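Local coordinates for decaprenyl diphosphate synthase (Rhodobacter capsulatus, PDB 3MZV), which probably builds long-chain all-trans polyprenyl diphosphates from farnesyl and isopentenyl diphosphates, supplying the precursor for the side chain of isoprenoid quinones, at residues M33-E36 / H37-R40; L91-D94 / V95-S99; A162-L165 / A166-E169; T236-D239 / F240-R243; L255-E258 / A259-A262. One frame throughout, in Å; residues are numbered along the deposited sequence.

Contact 1 of 5, residues M33-E36 / H37-R40; sequences MSSE and HAPR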
loop_
_atom_site.group_PDB
_atom_site.type_symbol
_atom_site.label_atom_id
_atom_site.label_comp_id
_atom_site.label_asym_id
_atom_site.label_seq_id
_atom_site.Cartn_x
_atom_site.Cartn_y
_atom_site.Cartn_z
ATOM N N MET B 33 -2.646 -14.872 -0.172
ATOM C CA MET B 33 -3.720 -13.909 0.135
ATOM C C MET B 33 -4.473 -14.345 1.396
ATOM O O MET B 33 -5.383 -13.667 1.845
ATOM C CB MET B 33 -4.717 -13.765 -1.018
ATOM C CG MET B 33 -5.681 -14.966 -1.125
ATOM S SD MET B 33 -6.604 -15.193 -2.684
ATOM C CE MET B 33 -6.744 -13.749 -3.616
ATOM N N SER B 34 -4.086 -15.481 1.951
ATOM C CA SER B 34 -4.788 -16.055 3.083
ATOM C C SER B 34 -4.445 -15.286 4.376
ATOM O O SER B 34 -3.374 -14.645 4.502
ATOM C CB SER B 34 -4.450 -17.538 3.194
ATOM O OG SER B 34 -3.180 -17.737 3.789
ATOM N N SER B 35 -5.376 -15.317 5.328
ATOM C CA SER B 35 -5.172 -14.641 6.588
ATOM C C SER B 35 -5.748 -15.526 7.662
ATOM O O SER B 35 -6.892 -15.925 7.553
ATOM C CB SER B 35 -5.835 -13.253 6.584
ATOM O OG SER B 35 -6.045 -12.781 7.922
ATOM N N GLU B 36 -4.945 -15.821 8.676
ATOM C CA GLU B 36 -5.345 -16.710 9.756
ATOM C C GLU B 36 -6.256 -15.974 10.761
ATOM O O GLU B 36 -7.030 -16.612 11.480
ATOM C CB GLU B 36 -4.107 -17.341 10.439
ATOM C CG GLU B 36 -3.800 -16.872 11.880
ATOM C CD GLU B 36 -2.540 -17.517 12.475
ATOM O OE1 GLU B 36 -2.617 -18.091 13.592
ATOM O OE2 GLU B 36 -1.473 -17.455 11.821
ATOM N N HIS B 37 -6.178 -14.637 10.787
ATOM C CA HIS B 37 -6.846 -13.829 11.826
ATOM C C HIS B 37 -7.971 -12.938 11.307
ATOM O O HIS B 37 -8.767 -12.439 12.103
ATOM C CB HIS B 37 -5.807 -12.976 12.578
ATOM C CG HIS B 37 -4.783 -13.789 13.311
ATOM N ND1 HIS B 37 -5.126 -14.809 14.173
ATOM C CD2 HIS B 37 -3.429 -13.742 13.305
ATOM C CE1 HIS B 37 -4.029 -15.350 14.674
ATOM N NE2 HIS B 37 -2.984 -14.723 14.161
ATOM N N ALA B 38 -8.052 -12.762 9.988
ATOM C CA ALA B 38 -8.957 -11.799 9.369
ATOM C C ALA B 38 -9.554 -12.359 8.068
ATOM O O ALA B 38 -9.113 -11.988 6.984
ATOM C CB ALA B 38 -8.213 -10.475 9.104
ATOM N N PRO B 39 -10.581 -13.237 8.170
ATOM C CA PRO B 39 -11.165 -13.927 6.998
ATOM C C PRO B 39 -11.656 -13.007 5.882
ATOM O O PRO B 39 -11.634 -13.393 4.714
ATOM C CB PRO B 39 -12.345 -14.707 7.595
ATOM C CG PRO B 39 -12.712 -13.957 8.838
ATOM C CD PRO B 39 -11.391 -13.467 9.386
ATOM N N ARG B 40 -12.115 -11.812 6.245
ATOM C CA ARG B 40 -12.490 -10.797 5.253
ATOM C C ARG B 40 -11.435 -10.622 4.156
ATOM O O ARG B 40 -11.768 -10.365 2.996
ATOM C CB ARG B 40 -12.734 -9.455 5.953
ATOM C CG ARG B 40 -13.194 -8.340 5.027
ATOM C CD ARG B 40 -14.489 -7.724 5.502
ATOM N NE ARG B 40 -14.333 -6.979 6.747
ATOM C CZ ARG B 40 -15.339 -6.462 7.451
ATOM N NH1 ARG B 40 -16.599 -6.612 7.056
ATOM N NH2 ARG B 40 -15.084 -5.796 8.570
#
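Ser-35 brings its hydroxyl forward against the backbone of Ala-38. Its OG lies 2.9 Å from Ala-38 N and accepts that N-H, although the angle at the hydrogen is a bent 132°. The same oxygen receives a second, weak bond from His-37 N at 3.4 Å. Both depend on OG standing trans to the nitrogen of its own residue (chi1 160°), which carries it to the inner side of the bend. There Ala-38 CB also rests against OG, 3.4 Å away. A serine oxygen that takes the amides two and three residues further on resembles an ST turn, with the bond to the nearer amide the poorer one. In the all-helical isoprenoid synthase fold this bend belongs to the connection between helix 19-32 and helix 40-49, at the dimer interface. OG also bonds to Glu-153 of the second subunit, so this one hydroxyl serves both the turn and the neighbour. On the outer side of the bend Glu-36 and His-37 run next to each other in the same direction. The extended glutamate lays CG over the centre of one imidazole face, a spacing modelled too tightly to be taken literally. Its carboxylate plane is turned 26° from the ring, over which it is stacked. OE1 approaches NE2 at an angle unsuited to a hydrogen bond, so this pair meets by overlap. The His-37 side chain packs on Arg-174 of the second subunit, and Ala-38 on Val-156 of that subunit.

Contact 2 of 5, residues L91-D94 / V95-S99; sequences LHDD and VVDES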
loop_
_atom_site.group_PDB
_atom_site.type_symbol
_atom_site.label_atom_id
_atom_site.label_comp_id
_atom_site.label_asym_id
_atom_site.label_seq_id
_atom_site.Cartn_x
_atom_site.Cartn_y
_atom_site.Cartn_z
ATOM N N LEU B 91 -7.969 -2.131 -6.017
ATOM C CA LEU B 91 -8.734 -1.927 -4.799
ATOM C C LEU B 91 -8.640 -0.476 -4.342
ATOM O O LEU B 91 -9.643 0.105 -3.893
ATOM C CB LEU B 91 -8.272 -2.840 -3.672
ATOM C CG LEU B 91 -8.739 -4.288 -3.695
ATOM C CD1 LEU B 91 -7.857 -5.170 -2.877
ATOM C CD2 LEU B 91 -10.243 -4.372 -3.242
ATOM N N HIS B 92 -7.412 0.077 -4.392
ATOM C CA HIS B 92 -7.152 1.478 -3.991
ATOM C C HIS B 92 -7.708 2.531 -4.993
ATOM O O HIS B 92 -8.219 3.556 -4.565
ATOM C CB HIS B 92 -5.625 1.676 -3.733
ATOM C CG HIS B 92 -5.151 1.040 -2.464
ATOM N ND1 HIS B 92 -3.933 1.328 -1.882
ATOM C CD2 HIS B 92 -5.756 0.156 -1.638
ATOM C CE1 HIS B 92 -3.811 0.648 -0.760
ATOM N NE2 HIS B 92 -4.905 -0.071 -0.583
ATOM N N ASP B 93 -7.676 2.255 -6.283
ATOM C CA ASP B 93 -8.245 3.157 -7.309
ATOM C C ASP B 93 -9.754 3.318 -7.089
ATOM O O ASP B 93 -10.290 4.379 -7.383
ATOM C CB ASP B 93 -7.923 2.644 -8.757
ATOM C CG ASP B 93 -7.973 3.765 -9.868
ATOM O OD1 ASP B 93 -7.816 4.999 -9.644
ATOM O OD2 ASP B 93 -8.162 3.378 -11.046
ATOM N N ASP B 94 -10.417 2.299 -6.534
ATOM C CA ASP B 94 -11.872 2.316 -6.309
ATOM C C ASP B 94 -12.277 3.042 -5.028
ATOM O O ASP B 94 -13.384 3.564 -4.937
ATOM C CB ASP B 94 -12.436 0.884 -6.217
ATOM C CG ASP B 94 -12.534 0.178 -7.579
ATOM O OD1 ASP B 94 -12.431 0.835 -8.630
ATOM O OD2 ASP B 94 -12.738 -1.056 -7.583
ATOM N N VAL B 95 -11.425 3.033 -4.011
ATOM C CA VAL B 95 -11.629 3.915 -2.872
ATOM C C VAL B 95 -11.466 5.359 -3.346
ATOM O O VAL B 95 -12.352 6.192 -3.125
ATOM C CB VAL B 95 -10.669 3.583 -1.714
ATOM C CG1 VAL B 95 -10.780 4.623 -0.595
ATOM C CG2 VAL B 95 -11.005 2.190 -1.161
ATOM N N VAL B 96 -10.367 5.620 -4.054
ATOM C CA VAL B 96 -9.991 6.967 -4.533
ATOM C C VAL B 96 -11.134 7.695 -5.310
ATOM O O VAL B 96 -11.556 8.794 -4.904
ATOM C CB VAL B 96 -8.638 6.903 -5.328
ATOM C CG1 VAL B 96 -8.381 8.140 -6.161
ATOM C CG2 VAL B 96 -7.479 6.682 -4.344
ATOM N N ASP B 97 -11.645 7.109 -6.397
ATOM C CA ASP B 97 -12.842 7.701 -7.075
ATOM C C ASP B 97 -14.209 7.158 -6.560
ATOM O O ASP B 97 -15.268 7.430 -7.150
ATOM C CB ASP B 97 -12.719 7.668 -8.624
ATOM C CG ASP B 97 -12.499 6.278 -9.189
ATOM O OD1 ASP B 97 -13.120 5.324 -8.694
ATOM O OD2 ASP B 97 -11.708 6.136 -10.149
ATOM N N GLU B 98 -14.168 6.452 -5.423
ATOM C CA GLU B 98 -15.349 5.917 -4.729
ATOM C C GLU B 98 -16.328 5.255 -5.737
ATOM O O GLU B 98 -17.476 5.701 -5.924
ATOM C CB GLU B 98 -15.976 6.998 -3.807
ATOM C CG GLU B 98 -15.519 6.940 -2.303
ATOM C CD GLU B 98 -14.347 7.898 -1.889
ATOM O OE1 GLU B 98 -14.005 8.827 -2.659
ATOM O OE2 GLU B 98 -13.774 7.731 -0.766
ATOM N N SER B 99 -15.844 4.193 -6.399
ATOM C CA SER B 99 -16.574 3.538 -7.496
ATOM C C SER B 99 -17.489 2.429 -6.991
ATOM O O SER B 99 -17.103 1.635 -6.124
ATOM C CB SER B 99 -15.606 2.964 -8.538
ATOM O OG SER B 99 -15.094 3.977 -9.377
#
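Asp-93 and Asp-97, one helical turn apart, cross their carboxylates at a slant, the planes 48° apart and OD1 of Asp-93 lying 4.1 Å from OD2 of Asp-97. The backbone of the two residues is joined as well, Asp-97 N donating almost straight to Asp-93 O at 3.2 Å. Asp-97 holds CG between its own nitrogen and carbonyl carbon (chi1 57°), and this turns OD1 toward Ser-99, whose OG donates to it over a very short modelled distance of 2.5 Å. Asp-94 is oriented differently: its OD1 passes 3.8 Å from Ser-99 CB, while OD2 forms a salt bridge with Arg-102. Elsewhere on the turn Val-96 CG2 lies against His-92 O, 3.2 Å away. The imidazole of His-92 leads to the dimer interface, where it bonds to Asp-122 of the second subunit. Helix 74-96 ends here in a Schellman motif: Glu-98 has positive phi and gives its N-H to Val-95 O, and Ser-99 N reaches Asp-94 O at 2.9 Å, in the carbonyl plane and on a lone pair. An alanine in place of Asp-97 would take away the acceptor of Ser-99 OG and is likely to leave that hydroxyl free to turn and the acidic group one carboxylate short. Asp-93, Asp-94 and Asp-97 form the first aspartate-rich DDxxD signature of the family. So many carboxylate oxygens gathered at the end of one helix are consistent with a place for the magnesium ions that, in relatives, hold the substrate diphosphate.

Contact 3 of 5, residues A162-L165 / A166-E169; sequences AQNL and ATTE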
loop_
_atom_site.group_PDB
_atom_site.type_symbol
_atom_site.label_atom_id
_atom_site.label_comp_id
_atom_site.label_asym_id
_atom_site.label_seq_id
_atom_site.Cartn_x
_atom_site.Cartn_y
_atom_site.Cartn_z
ATOM N N ALA B 162 -6.350 16.464 -13.992
ATOM C CA ALA B 162 -7.766 16.435 -14.358
ATOM C C ALA B 162 -8.321 17.830 -14.095
ATOM O O ALA B 162 -7.800 18.568 -13.221
ATOM C CB ALA B 162 -8.526 15.389 -13.539
ATOM N N GLN B 163 -9.381 18.186 -14.818
ATOM C CA GLN B 163 -10.011 19.496 -14.667
ATOM C C GLN B 163 -9.123 20.598 -15.117
ATOM O O GLN B 163 -9.465 21.733 -14.919
ATOM C CB GLN B 163 -10.420 19.789 -13.197
ATOM C CG GLN B 163 -11.289 18.697 -12.597
ATOM C CD GLN B 163 -11.692 18.940 -11.140
ATOM O OE1 GLN B 163 -11.476 20.010 -10.573
ATOM N NE2 GLN B 163 -12.321 17.953 -10.559
ATOM N N ASN B 164 -8.013 20.285 -15.769
ATOM C CA ASN B 164 -6.962 21.252 -16.036
ATOM C C ASN B 164 -6.551 21.292 -17.518
ATOM O O ASN B 164 -5.840 20.411 -17.985
ATOM C CB ASN B 164 -5.771 20.907 -15.154
ATOM C CG ASN B 164 -4.613 21.890 -15.282
ATOM O OD1 ASN B 164 -4.586 22.738 -16.161
ATOM N ND2 ASN B 164 -3.608 21.735 -14.394
ATOM N N LEU B 165 -6.994 22.336 -18.232
ATOM C CA LEU B 165 -6.848 22.436 -19.669
ATOM C C LEU B 165 -5.417 22.706 -20.145
ATOM O O LEU B 165 -5.141 22.661 -21.352
ATOM C CB LEU B 165 -7.805 23.521 -20.238
ATOM C CG LEU B 165 -9.322 23.348 -20.060
ATOM C CD1 LEU B 165 -10.102 24.505 -20.745
ATOM C CD2 LEU B 165 -9.812 21.989 -20.563
ATOM N N ALA B 166 -4.517 23.033 -19.213
ATOM C CA ALA B 166 -3.101 23.169 -19.498
ATOM C C ALA B 166 -2.385 21.832 -19.674
ATOM O O ALA B 166 -1.264 21.802 -20.197
ATOM C CB ALA B 166 -2.390 24.000 -18.340
ATOM N N THR B 167 -2.996 20.735 -19.252
ATOM C CA THR B 167 -2.400 19.392 -19.460
ATOM C C THR B 167 -2.004 19.133 -20.929
ATOM O O THR B 167 -2.809 19.220 -21.858
ATOM C CB THR B 167 -3.335 18.290 -18.975
ATOM O OG1 THR B 167 -3.699 18.522 -17.623
ATOM C CG2 THR B 167 -2.697 16.865 -19.070
ATOM N N THR B 168 -0.752 18.779 -21.115
ATOM C CA THR B 168 -0.150 18.566 -22.425
ATOM C C THR B 168 -0.111 17.084 -22.729
ATOM O O THR B 168 -0.258 16.263 -21.823
ATOM C CB THR B 168 1.296 19.038 -22.378
ATOM O OG1 THR B 168 1.972 18.302 -21.337
ATOM C CG2 THR B 168 1.344 20.532 -22.109
ATOM N N GLU B 169 0.153 16.744 -23.985
ATOM C CA GLU B 169 0.366 15.328 -24.366
ATOM C C GLU B 169 1.519 14.679 -23.573
ATOM O O GLU B 169 1.453 13.517 -23.224
ATOM C CB GLU B 169 0.616 15.210 -25.877
ATOM C CG GLU B 169 -0.612 15.612 -26.741
ATOM C CD GLU B 169 -0.523 15.184 -28.218
ATOM O OE1 GLU B 169 0.176 14.212 -28.531
ATOM O OE2 GLU B 169 -1.194 15.804 -29.070
HETATM O O HOH W 1 -5.321 20.212 -22.784
#
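Asn-164 and Thr-167 close a type I beta turn in the loop between helix 138-161 and helix 169-194, and an Asx turn overlaps its start. The backbone bond of the beta turn runs from Thr-167 N to Asn-164 O at 3.1 Å. It is straight at the hydrogen, yet the donor stands above the carbonyl plane, 44° out of it. Side chain to backbone, the Asx turn is made by Asn-164 OD1, which accepts from Ala-166 N at 3.1 Å. The amide gets there because CG lies trans to the asparagine nitrogen (chi1 -177°), which directs OD1 forward along the chain. Its oxygen then also touches Ala-166 CB, 3.3 Å away. Thr-167 OG1 sits 2.9 Å from Asn-164 O, but Ala-161 O competes for its single proton, so that bond is not settled. Among nonpolar groups, Leu-165 is directed out of the turn and packs on Val-253 and Ile-268, which joins the loop to helices 247-254 and 258-270. Just beyond, Thr-168 takes the N-cap position of helix 169-194. One water bridges two carbonyls of the turn, donating to Leu-165 O at 2.8 Å and to Thr-167 O at 2.9 Å.

Contact 4 of 5, residues T236-D239 / F240-R243; sequences TGDD and FRER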
loop_
_atom_site.group_PDB
_atom_site.type_symbol
_atom_site.label_atom_id
_atom_site.label_comp_id
_atom_site.label_asym_id
_atom_site.label_seq_id
_atom_site.Cartn_x
_atom_site.Cartn_y
_atom_site.Cartn_z
ATOM N N THR B 236 -19.008 4.071 -22.531
ATOM C CA THR B 236 -18.480 5.397 -22.871
ATOM C C THR B 236 -18.869 6.461 -21.866
ATOM O O THR B 236 -19.929 6.367 -21.232
ATOM C CB THR B 236 -18.941 5.876 -24.251
ATOM O OG1 THR B 236 -20.362 6.083 -24.243
ATOM C CG2 THR B 236 -18.521 4.875 -25.332
ATOM N N GLY B 237 -18.001 7.466 -21.714
ATOM C CA GLY B 237 -18.357 8.656 -20.967
ATOM C C GLY B 237 -17.785 8.815 -19.580
ATOM O O GLY B 237 -17.936 9.887 -19.007
ATOM N N ASP B 238 -17.136 7.781 -19.020
ATOM C CA ASP B 238 -16.615 7.893 -17.653
ATOM C C ASP B 238 -15.497 8.924 -17.538
ATOM O O ASP B 238 -15.438 9.680 -16.574
ATOM C CB ASP B 238 -16.062 6.550 -17.129
ATOM C CG ASP B 238 -17.153 5.507 -16.849
ATOM O OD1 ASP B 238 -18.360 5.854 -16.777
ATOM O OD2 ASP B 238 -16.772 4.321 -16.681
ATOM N N ASP B 239 -14.561 8.929 -18.480
ATOM C CA ASP B 239 -13.444 9.844 -18.366
ATOM C C ASP B 239 -13.949 11.291 -18.475
ATOM O O ASP B 239 -13.437 12.199 -17.786
ATOM C CB ASP B 239 -12.405 9.577 -19.461
ATOM C CG ASP B 239 -11.658 8.268 -19.258
ATOM O OD1 ASP B 239 -11.748 7.690 -18.149
ATOM O OD2 ASP B 239 -11.007 7.811 -20.210
ATOM N N PHE B 240 -14.950 11.477 -19.338
ATOM C CA PHE B 240 -15.549 12.802 -19.566
ATOM C C PHE B 240 -16.211 13.289 -18.256
ATOM O O PHE B 240 -15.900 14.348 -17.757
ATOM C CB PHE B 240 -16.570 12.737 -20.684
ATOM C CG PHE B 240 -17.158 14.087 -21.051
ATOM C CD1 PHE B 240 -16.386 15.067 -21.659
ATOM C CD2 PHE B 240 -18.486 14.345 -20.822
ATOM C CE1 PHE B 240 -16.951 16.318 -21.983
ATOM C CE2 PHE B 240 -19.063 15.565 -21.150
ATOM C CZ PHE B 240 -18.285 16.555 -21.726
ATOM N N ARG B 241 -17.075 12.461 -17.686
ATOM C CA ARG B 241 -17.662 12.756 -16.331
ATOM C C ARG B 241 -16.626 13.077 -15.260
ATOM O O ARG B 241 -16.821 13.997 -14.457
ATOM C CB ARG B 241 -18.555 11.599 -15.892
ATOM C CG ARG B 241 -19.794 11.491 -16.798
ATOM C CD ARG B 241 -20.744 10.294 -16.492
ATOM N NE ARG B 241 -21.525 10.015 -17.710
ATOM C CZ ARG B 241 -21.395 8.951 -18.512
ATOM N NH1 ARG B 241 -20.558 7.952 -18.226
ATOM N NH2 ARG B 241 -22.147 8.879 -19.619
ATOM N N GLU B 242 -15.512 12.349 -15.231
ATOM C CA GLU B 242 -14.467 12.616 -14.258
ATOM C C GLU B 242 -13.521 13.730 -14.668
ATOM O O GLU B 242 -12.581 14.061 -13.937
ATOM C CB GLU B 242 -13.665 11.346 -13.986
ATOM C CG GLU B 242 -14.548 10.193 -13.629
ATOM C CD GLU B 242 -13.991 9.412 -12.501
ATOM O OE1 GLU B 242 -12.869 8.864 -12.694
ATOM O OE2 GLU B 242 -14.672 9.368 -11.428
ATOM N N ARG B 243 -13.758 14.305 -15.855
ATOM C CA ARG B 243 -13.025 15.470 -16.306
ATOM C C ARG B 243 -11.545 15.196 -16.437
ATOM O O ARG B 243 -10.700 16.092 -16.258
ATOM C CB ARG B 243 -13.343 16.673 -15.432
ATOM C CG ARG B 243 -14.853 16.905 -15.371
ATOM C CD ARG B 243 -15.342 17.490 -14.061
ATOM N NE ARG B 243 -14.737 18.791 -13.787
ATOM C CZ ARG B 243 -14.913 19.475 -12.662
ATOM N NH1 ARG B 243 -14.312 20.644 -12.508
ATOM N NH2 ARG B 243 -15.680 18.984 -11.695
HETATM O O HOH W 2 -22.015 7.609 -21.972
#
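Thr-236 meets Arg-241 through its carbonyl oxygen, which accepts a weak bond from NH1 at 3.5 Å. A water supplements it, donating to that oxygen and accepting from Arg-241 NH2 at 2.7 Å. Gly-237 follows as the N-cap, and its O takes Arg-241 N at 3.0 Å in a nearly straight bond. The extended arginine side chain lies over this same peptide: Gly-237 O lies 3.2 Å above the guanidinium plane, displaced toward the rim. A side chain on Gly-237 would run into Arg-241 NH2, and at its positive phi also into the preceding carbonyl. Asp-238 approaches the guanidinium at its edge, OD1 forming a salt bridge with NH1 at 3.4 Å, with the two flat groups turned 69° apart. Its carbonyl accepts from Glu-242 N at 3.0 Å, while Glu-242 CG presses against the same oxygen. Asp-239 donates its backbone N-H to Asp-224, and its side chain touches Asp-221 of helix 199-224. The single helical turn stops at Arg-243, whose positive phi marks a Schellman motif. This short capped helix on a Thr-Gly-Asp-Asp sequence follows the second aspartate-rich motif, to which Asp-221 and Asp-224 belong, as in other trans-prenyl diphosphate synthases.

Contact 5 of 5, residues L255-E258 / A259-A262; sequences LADE and AERA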
loop_
_atom_site.group_PDB
_atom_site.type_symbol
_atom_site.label_atom_id
_atom_site.label_comp_id
_atom_site.label_asym_id
_atom_site.label_seq_id
_atom_site.Cartn_x
_atom_site.Cartn_y
_atom_site.Cartn_z
ATOM N N LEU B 255 -6.658 22.485 -30.433
ATOM C CA LEU B 255 -7.169 22.984 -31.696
ATOM C C LEU B 255 -8.401 23.920 -31.565
ATOM O O LEU B 255 -8.934 24.365 -32.556
ATOM C CB LEU B 255 -7.533 21.791 -32.595
ATOM C CG LEU B 255 -6.305 20.927 -32.978
ATOM C CD1 LEU B 255 -6.696 19.688 -33.775
ATOM C CD2 LEU B 255 -5.323 21.805 -33.804
ATOM N N ALA B 256 -8.846 24.168 -30.340
ATOM C CA ALA B 256 -10.084 24.891 -30.051
ATOM C C ALA B 256 -9.938 26.370 -30.366
ATOM O O ALA B 256 -9.002 26.985 -29.920
ATOM C CB ALA B 256 -10.442 24.767 -28.561
ATOM N N ASP B 257 -10.895 26.946 -31.052
ATOM C CA ASP B 257 -10.959 28.416 -31.102
ATOM C C ASP B 257 -11.568 28.991 -29.809
ATOM O O ASP B 257 -11.828 28.260 -28.855
ATOM C CB ASP B 257 -11.667 28.877 -32.361
ATOM C CG ASP B 257 -13.140 28.460 -32.404
ATOM O OD1 ASP B 257 -13.708 27.936 -31.399
ATOM O OD2 ASP B 257 -13.726 28.680 -33.454
ATOM N N GLU B 258 -11.775 30.315 -29.762
ATOM C CA GLU B 258 -12.261 30.959 -28.553
ATOM C C GLU B 258 -13.577 30.325 -28.075
ATOM O O GLU B 258 -13.735 30.050 -26.912
ATOM C CB GLU B 258 -12.448 32.448 -28.881
ATOM C CG GLU B 258 -12.800 33.399 -27.797
ATOM C CD GLU B 258 -13.123 34.814 -28.401
ATOM O OE1 GLU B 258 -12.362 35.304 -29.281
ATOM O OE2 GLU B 258 -14.151 35.426 -28.022
ATOM N N ALA B 259 -14.552 30.139 -28.965
ATOM C CA ALA B 259 -15.862 29.583 -28.509
ATOM C C ALA B 259 -15.762 28.116 -28.082
ATOM O O ALA B 259 -16.440 27.684 -27.138
ATOM C CB ALA B 259 -16.926 29.758 -29.592
ATOM N N GLU B 260 -14.954 27.328 -28.792
ATOM C CA GLU B 260 -14.740 25.927 -28.397
ATOM C C GLU B 260 -14.067 25.804 -27.067
ATOM O O GLU B 260 -14.436 24.931 -26.277
ATOM C CB GLU B 260 -13.982 25.108 -29.447
ATOM C CG GLU B 260 -14.749 24.884 -30.717
ATOM C CD GLU B 260 -13.967 24.083 -31.852
ATOM O OE1 GLU B 260 -12.878 23.586 -31.615
ATOM O OE2 GLU B 260 -14.485 23.972 -32.997
ATOM N N ARG B 261 -13.088 26.676 -26.815
ATOM C CA ARG B 261 -12.383 26.694 -25.543
ATOM C C ARG B 261 -13.362 26.949 -24.417
ATOM O O ARG B 261 -13.253 26.335 -23.361
ATOM C CB ARG B 261 -11.292 27.757 -25.557
ATOM C CG ARG B 261 -10.207 27.564 -24.553
ATOM C CD ARG B 261 -8.971 28.492 -24.849
ATOM N NE ARG B 261 -8.805 28.843 -26.271
ATOM C CZ ARG B 261 -8.975 30.067 -26.809
ATOM N NH1 ARG B 261 -9.295 31.130 -26.069
ATOM N NH2 ARG B 261 -8.797 30.239 -28.121
ATOM N N ALA B 262 -14.319 27.858 -24.623
ATOM C CA ALA B 262 -15.355 28.103 -23.634
ATOM C C ALA B 262 -16.187 26.844 -23.335
ATOM O O ALA B 262 -16.536 26.588 -22.186
ATOM C CB ALA B 262 -16.259 29.315 -24.031
#
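From an extended Asp-257 (psi -175°) the chain winds directly into helix 258-270, and Arg-261 N closes the first turn on Asp-257 O at 2.9 Å, with Ala-262 N following on Glu-258 O. Asp-257 is the N-cap. Its CG is tucked between nitrogen and carbonyl carbon (chi1 65°), which brings OD1 over the open helix start, where it accepts from Glu-260 N at 3.0 Å and is met nearly end-on. The aspartate and glutamate side chains cross at about a right angle, with Glu-260 CG only 3.3 Å from the capping OD1. Glu-260 then runs out extended alongside Ala-256, with CB against CB at 3.7 Å. Its OE1 stays 3.9 Å from Asp-257 N, too far for the return bond of a capping box; the carboxylate is held instead by a salt bridge to Lys-287 and a hydrogen bond to His-288. Arg-261 bends at chi3 and spreads its guanidinium over the backbone, one face toward Asp-257 O and Glu-258 CA, with Ala-256 O near its edge. With an alanine at the Glu-260 position, Lys-287 would probably lose this countercharge and His-288 this acceptor, untying this helix start from them. OD1 of Asp-257 and OE2 of Glu-260 come within 4.3 Å, a mild like-charge strain. The N-H groups at the helix start and Lys-287 would be expected to offset it, so each carboxylate probably keeps its negative charge.

From the N terminus the five contacts follow in series, each a local bend or helix end; none nests within or crosses another. Contact 1 closes the loop between helices 19-32 and 40-49, and contact 2 ends helix 74-96; both touch the second subunit. Contact 3 turns the chain from helix 138-161 into 169-194. Contact 4 is the short helix 238-241, which joins its predecessors: Glu-242 OE2 packs on Asp-97 CB at 3.8 Å, while Arg-243 O probably bonds to Gln-163 N at 2.9 Å. Contact 5 opens helix 258-270, its centre about 54 Å from that of contact 1, on opposite sides of the chain's centre.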